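PDB 1UP3: putative cellulase CEL6 from Mycobacterium tuberculosis, which probably hydrolyses internal beta-1,4-glucosidic bonds of cellulose, acting as a family 6 endoglucanase. Local coordinates for residues K8-D13 with A254-W259; T146-R149 with A154-V157. One frame throughout, in Å; residues are numbered along the deposited sequence.

Overall arrangement
Near the N terminus, residues 8-13, in the loop before helix 17-24, form the first side of contact 1. The chain then runs through six of the seven parallel strands before returning as strand 254-258, where contact 1 closes a loop of 240 residues. Contact 2 lies nested inside that loop and is itself far more local: residues 146-149, around the end of helix 130-147, meet residues 154-157 of strand 153-158, with four residues between the two segments. One contact joins the N-terminal region to the last strand, the other a helix to the middle strand. Their centres are 16 Å apart, yet they touch: Asp255 OD2 lies 2.6 Å from Tyr156 OH, a probable hydrogen bond.

Contact 1: residues K8-D13 with A254-W259; sequences KPFYVD and ADAYLW
This is a CH-pi contact, apolar throughout, between the N-terminal loop and the last strand of the sheet: Leu258 presents a methyl group to one face of the Phe10 ring. Leu258 CD2 lies 3.7 Å from the centroid of that ring and only 17° off the ring normal. It is shifted toward the far rim, so that CD2 comes within 3.5 Å of Phe10 CZ but stays 4.1 Å from Phe10 CD1. The two side chains cross at about a right angle, and a single branch of the leucine does the touching. Leu258 has CG anti to its carbonyl carbon (chi1 -60°); with CD1 extended away from CA (chi2 174°), the other branch, CD2, is turned to the ring. Ala256, two residues earlier, adds its methyl obliquely, with CB 4.2 Å from Phe10 CZ. In the family 6 fold, a distorted barrel of seven parallel strands, the first and last strands do not close on each other as they would in a complete TIM barrel. Here strand 254-258 is at one edge of the sheet, bonded through its backbone to Tyr214 and Ile216 of the preceding strand, while Pro9 and Tyr11 bond by their backbones to Met70, close to strand 72-75. Phe10 thus links two remote parts of the barrel by its side chain; its CA is still 8.8 Å from Leu258 CA. Neighbouring residues extend the packing: Pro39 touches Phe10, and Leu5 touches Ala256. Farther along the loop, Asp13 forms a salt bridge to Arg262, and the Tyr11 hydroxyl hydrogen-bonds to a polyether probably from the crystallisation liquor.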
loop_
_atom_site.group_PDB
_atom_site.type_symbol
_atom_site.label_atom_id
_atom_site.label_comp_id
_atom_site.label_asym_id
_atom_site.label_seq_id
_atom_site.Cartn_x
_atom_site.Cartn_y
_atom_site.Cartn_z
ATOM N N LYS A 8 15.609 -5.759 9.764
ATOM C CA LYS A 8 16.382 -5.417 8.561
ATOM C C LYS A 8 15.824 -4.288 7.764
ATOM O O LYS A 8 14.639 -3.966 7.899
ATOM C CB LYS A 8 16.620 -6.632 7.700
ATOM C CG LYS A 8 15.403 -7.237 7.197
ATOM C CD LYS A 8 15.676 -8.664 6.690
ATOM C CE LYS A 8 14.403 -9.410 6.454
ATOM N NZ LYS A 8 13.694 -9.632 7.768
ATOM N N PRO A 9 16.654 -3.657 6.949
ATOM C CA PRO A 9 16.153 -2.521 6.205
ATOM C C PRO A 9 15.101 -2.943 5.195
ATOM O O PRO A 9 15.090 -4.085 4.762
ATOM C CB PRO A 9 17.385 -1.954 5.507
ATOM C CG PRO A 9 18.339 -3.085 5.431
ATOM C CD PRO A 9 18.077 -3.941 6.656
ATOM N N PHE A 10 14.226 -2.005 4.838
ATOM C CA PHE A 10 13.273 -2.241 3.776
ATOM C C PHE A 10 13.996 -2.177 2.419
ATOM O O PHE A 10 14.924 -1.387 2.208
ATOM C CB PHE A 10 12.115 -1.239 3.859
ATOM C CG PHE A 10 11.347 -1.333 5.153
ATOM C CD1 PHE A 10 10.619 -2.456 5.441
ATOM C CD2 PHE A 10 11.399 -0.300 6.082
ATOM C CE1 PHE A 10 9.921 -2.580 6.625
ATOM C CE2 PHE A 10 10.717 -0.426 7.311
ATOM C CZ PHE A 10 9.997 -1.555 7.573
ATOM N N TYR A 11 13.546 -3.010 1.491
ATOM C CA TYR A 11 14.193 -3.131 0.177
ATOM C C TYR A 11 13.969 -1.932 -0.726
ATOM O O TYR A 11 12.834 -1.519 -0.931
ATOM C CB TYR A 11 13.664 -4.374 -0.498
ATOM C CG TYR A 11 14.264 -4.721 -1.854
ATOM C CD1 TYR A 11 15.621 -4.857 -2.028
ATOM C CD2 TYR A 11 13.442 -4.978 -2.937
ATOM C CE1 TYR A 11 16.155 -5.219 -3.290
ATOM C CE2 TYR A 11 13.952 -5.312 -4.152
ATOM C CZ TYR A 11 15.314 -5.429 -4.330
ATOM O OH TYR A 11 15.810 -5.764 -5.580
ATOM N N VAL A 12 15.066 -1.403 -1.267
ATOM C CA VAL A 12 15.015 -0.365 -2.276
ATOM C C VAL A 12 15.007 -1.052 -3.656
ATOM O O VAL A 12 15.980 -1.735 -4.026
ATOM C CB VAL A 12 16.172 0.555 -2.139
ATOM C CG1 VAL A 12 16.162 1.589 -3.283
ATOM C CG2 VAL A 12 16.152 1.245 -0.772
ATOM N N ASP A 13 13.930 -0.853 -4.406
ATOM C CA ASP A 13 13.759 -1.417 -5.749
ATOM C C ASP A 13 14.754 -0.731 -6.696
ATOM O O ASP A 13 14.638 0.479 -6.955
ATOM C CB ASP A 13 12.331 -1.147 -6.201
ATOM C CG ASP A 13 12.018 -1.720 -7.571
ATOM O OD1 ASP A 13 12.957 -2.184 -8.267
ATOM O OD2 ASP A 13 10.851 -1.617 -8.043
ATOM N N ALA A 254 1.931 0.574 16.233
ATOM C CA ALA A 254 2.401 0.948 14.891
ATOM C C ALA A 254 3.723 0.248 14.638
ATOM O O ALA A 254 4.758 0.641 15.196
ATOM C CB ALA A 254 2.560 2.474 14.805
ATOM N N ASP A 255 3.709 -0.802 13.828
ATOM C CA ASP A 255 4.923 -1.550 13.480
ATOM C C ASP A 255 5.886 -0.730 12.618
ATOM O O ASP A 255 7.120 -0.913 12.698
ATOM C CB ASP A 255 4.592 -2.816 12.685
ATOM C CG ASP A 255 4.029 -3.972 13.522
ATOM O OD1 ASP A 255 4.139 -3.943 14.783
ATOM O OD2 ASP A 255 3.444 -4.930 12.947
ATOM N N ALA A 256 5.339 0.130 11.748
ATOM C CA ALA A 256 6.196 0.919 10.875
ATOM C C ALA A 256 5.485 2.068 10.219
ATOM O O ALA A 256 4.271 2.032 10.030
ATOM C CB ALA A 256 6.778 0.026 9.736
ATOM N N TYR A 257 6.278 3.054 9.837
ATOM C CA TYR A 257 5.944 3.995 8.768
ATOM C C TYR A 257 6.548 3.445 7.490
ATOM O O TYR A 257 7.718 3.068 7.494
ATOM C CB TYR A 257 6.500 5.400 9.040
ATOM C CG TYR A 257 6.169 6.002 10.380
ATOM C CD1 TYR A 257 5.046 5.640 11.073
ATOM C CD2 TYR A 257 7.031 6.945 10.950
ATOM C CE1 TYR A 257 4.750 6.208 12.339
ATOM C CE2 TYR A 257 6.770 7.496 12.173
ATOM C CZ TYR A 257 5.633 7.122 12.866
ATOM O OH TYR A 257 5.365 7.639 14.097
ATOM N N LEU A 258 5.746 3.304 6.444
ATOM C CA LEU A 258 6.195 2.797 5.149
ATOM C C LEU A 258 5.880 3.776 4.054
ATOM O O LEU A 258 4.968 4.612 4.207
ATOM C CB LEU A 258 5.549 1.451 4.800
ATOM C CG LEU A 258 5.799 0.276 5.763
ATOM C CD1 LEU A 258 4.958 -0.915 5.331
ATOM C CD2 LEU A 258 7.299 -0.054 5.862
ATOM N N TRP A 259 6.588 3.669 2.936
ATOM C CA TRP A 259 6.118 4.382 1.729
ATOM C C TRP A 259 5.442 3.333 0.853
ATOM O O TRP A 259 6.129 2.519 0.240
ATOM C CB TRP A 259 7.263 5.069 0.988
ATOM C CG TRP A 259 7.761 6.308 1.651
ATOM C CD1 TRP A 259 7.485 6.758 2.932
ATOM C CD2 TRP A 259 8.638 7.276 1.071
ATOM N NE1 TRP A 259 8.184 7.910 3.175
ATOM C CE2 TRP A 259 8.864 8.275 2.044
ATOM C CE3 TRP A 259 9.228 7.415 -0.183
ATOM C CZ2 TRP A 259 9.700 9.375 1.811
ATOM C CZ3 TRP A 259 10.044 8.536 -0.422
ATOM C CH2 TRP A 259 10.267 9.480 0.583
#

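Contact 2: residues T146-R149 with A154-V157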
loop_
_atom_site.group_PDB
_atom_site.type_symbol
_atom_site.label_atom_id
_atom_site.label_comp_id
_atom_site.label_asym_id
_atom_site.label_seq_id
_atom_site.Cartn_x
_atom_site.Cartn_y
_atom_site.Cartn_z
ATOM N N THR A 146 -4.782 -17.466 2.871
ATOM C CA THR A 146 -3.824 -18.131 1.972
ATOM C C THR A 146 -2.420 -17.587 2.126
ATOM O O THR A 146 -1.444 -18.343 2.132
ATOM C CB THR A 146 -4.310 -17.989 0.547
ATOM O OG1 THR A 146 -5.666 -18.477 0.484
ATOM C CG2 THR A 146 -3.529 -18.880 -0.409
ATOM N N LEU A 147 -2.302 -16.273 2.208
ATOM C CA LEU A 147 -1.005 -15.626 2.294
ATOM C C LEU A 147 -0.282 -15.909 3.608
ATOM O O LEU A 147 0.959 -16.012 3.605
ATOM C CB LEU A 147 -1.082 -14.124 2.041
ATOM C CG LEU A 147 -1.604 -13.715 0.664
ATOM C CD1 LEU A 147 -2.014 -12.262 0.686
ATOM C CD2 LEU A 147 -0.547 -14.012 -0.423
ATOM N N THR A 148 -1.033 -16.046 4.708
ATOM C CA THR A 148 -0.442 -16.291 6.016
ATOM C C THR A 148 0.090 -17.711 6.184
ATOM O O THR A 148 0.710 -18.011 7.195
ATOM C CB THR A 148 -1.394 -15.922 7.164
ATOM O OG1 THR A 148 -2.650 -16.597 7.012
ATOM C CG2 THR A 148 -1.685 -14.428 7.164
ATOM N N ARG A 149 -0.131 -18.575 5.205
ATOM C CA ARG A 149 0.539 -19.868 5.193
ATOM C C ARG A 149 2.045 -19.732 5.016
ATOM O O ARG A 149 2.772 -20.666 5.343
ATOM C CB ARG A 149 -0.046 -20.783 4.120
ATOM C CG ARG A 149 -1.503 -21.159 4.379
ATOM C CD ARG A 149 -1.783 -21.833 5.718
ATOM N NE ARG A 149 -3.068 -22.540 5.721
ATOM C CZ ARG A 149 -3.530 -23.272 6.751
ATOM N NH1 ARG A 149 -2.807 -23.434 7.865
ATOM N NH2 ARG A 149 -4.719 -23.863 6.653
ATOM N N ALA A 154 4.457 -10.937 6.745
ATOM C CA ALA A 154 3.798 -10.009 7.642
ATOM C C ALA A 154 2.698 -9.358 6.841
ATOM O O ALA A 154 2.970 -8.572 5.939
ATOM C CB ALA A 154 4.748 -8.999 8.169
ATOM N N VAL A 155 1.459 -9.718 7.146
ATOM C CA VAL A 155 0.309 -9.376 6.284
ATOM C C VAL A 155 -0.513 -8.283 6.947
ATOM O O VAL A 155 -0.928 -8.436 8.108
ATOM C CB VAL A 155 -0.556 -10.616 5.978
ATOM C CG1 VAL A 155 -1.770 -10.223 5.096
ATOM C CG2 VAL A 155 0.281 -11.699 5.306
ATOM N N TYR A 156 -0.761 -7.216 6.196
ATOM C CA TYR A 156 -1.519 -6.057 6.682
ATOM C C TYR A 156 -2.672 -5.833 5.713
ATOM O O TYR A 156 -2.466 -5.576 4.526
ATOM C CB TYR A 156 -0.651 -4.788 6.779
ATOM C CG TYR A 156 0.496 -4.929 7.758
ATOM C CD1 TYR A 156 1.722 -5.421 7.340
ATOM C CD2 TYR A 156 0.358 -4.601 9.105
ATOM C CE1 TYR A 156 2.776 -5.590 8.203
ATOM C CE2 TYR A 156 1.437 -4.793 9.988
ATOM C CZ TYR A 156 2.621 -5.292 9.535
ATOM O OH TYR A 156 3.687 -5.463 10.393
ATOM N N VAL A 157 -3.897 -5.959 6.198
ATOM C CA VAL A 157 -5.088 -5.734 5.377
ATOM C C VAL A 157 -5.392 -4.254 5.303
ATOM O O VAL A 157 -5.439 -3.556 6.316
ATOM C CB VAL A 157 -6.312 -6.459 6.012
ATOM C CG1 VAL A 157 -7.538 -6.177 5.206
ATOM C CG2 VAL A 157 -5.993 -7.958 6.141
#
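With CG2 anti to the carbonyl carbon in both residues, Thr148 (chi1 54°) and Val155 (chi1 179°) bring one methyl each to the same place between helix end and strand. Thr148 CG2 approaches Val155 CG2 to 3.8 Å, the two side chains meeting almost perpendicular, and remains 4.1 Å from Val155 CB. The same rotation of Thr148 turns OG1 back to the helix, where it hydrogen-bonds to the carbonyl oxygen of Val144; the hydroxyl is thus satisfied by a carbonyl of the preceding helical turn, and the methyl is left for Val155. Leu147 contributes the base of its side chain, CB lying 4.3 Å from Val155 CG2. Helix 130-147 and strand 153-158 form the second half of a beta-alpha-beta crossover that starts at strand 113-117, the repeating element of this barrel, and the contact packs the residues around the end of the helix against the first half of the next strand. Further apolar partners adjoin: Val155 also touches Val117 of the preceding strand, Leu147 reaches Val104 of helix 94-108, and Val157, farther up the strand, packs on Val140 and Val144 of the helix.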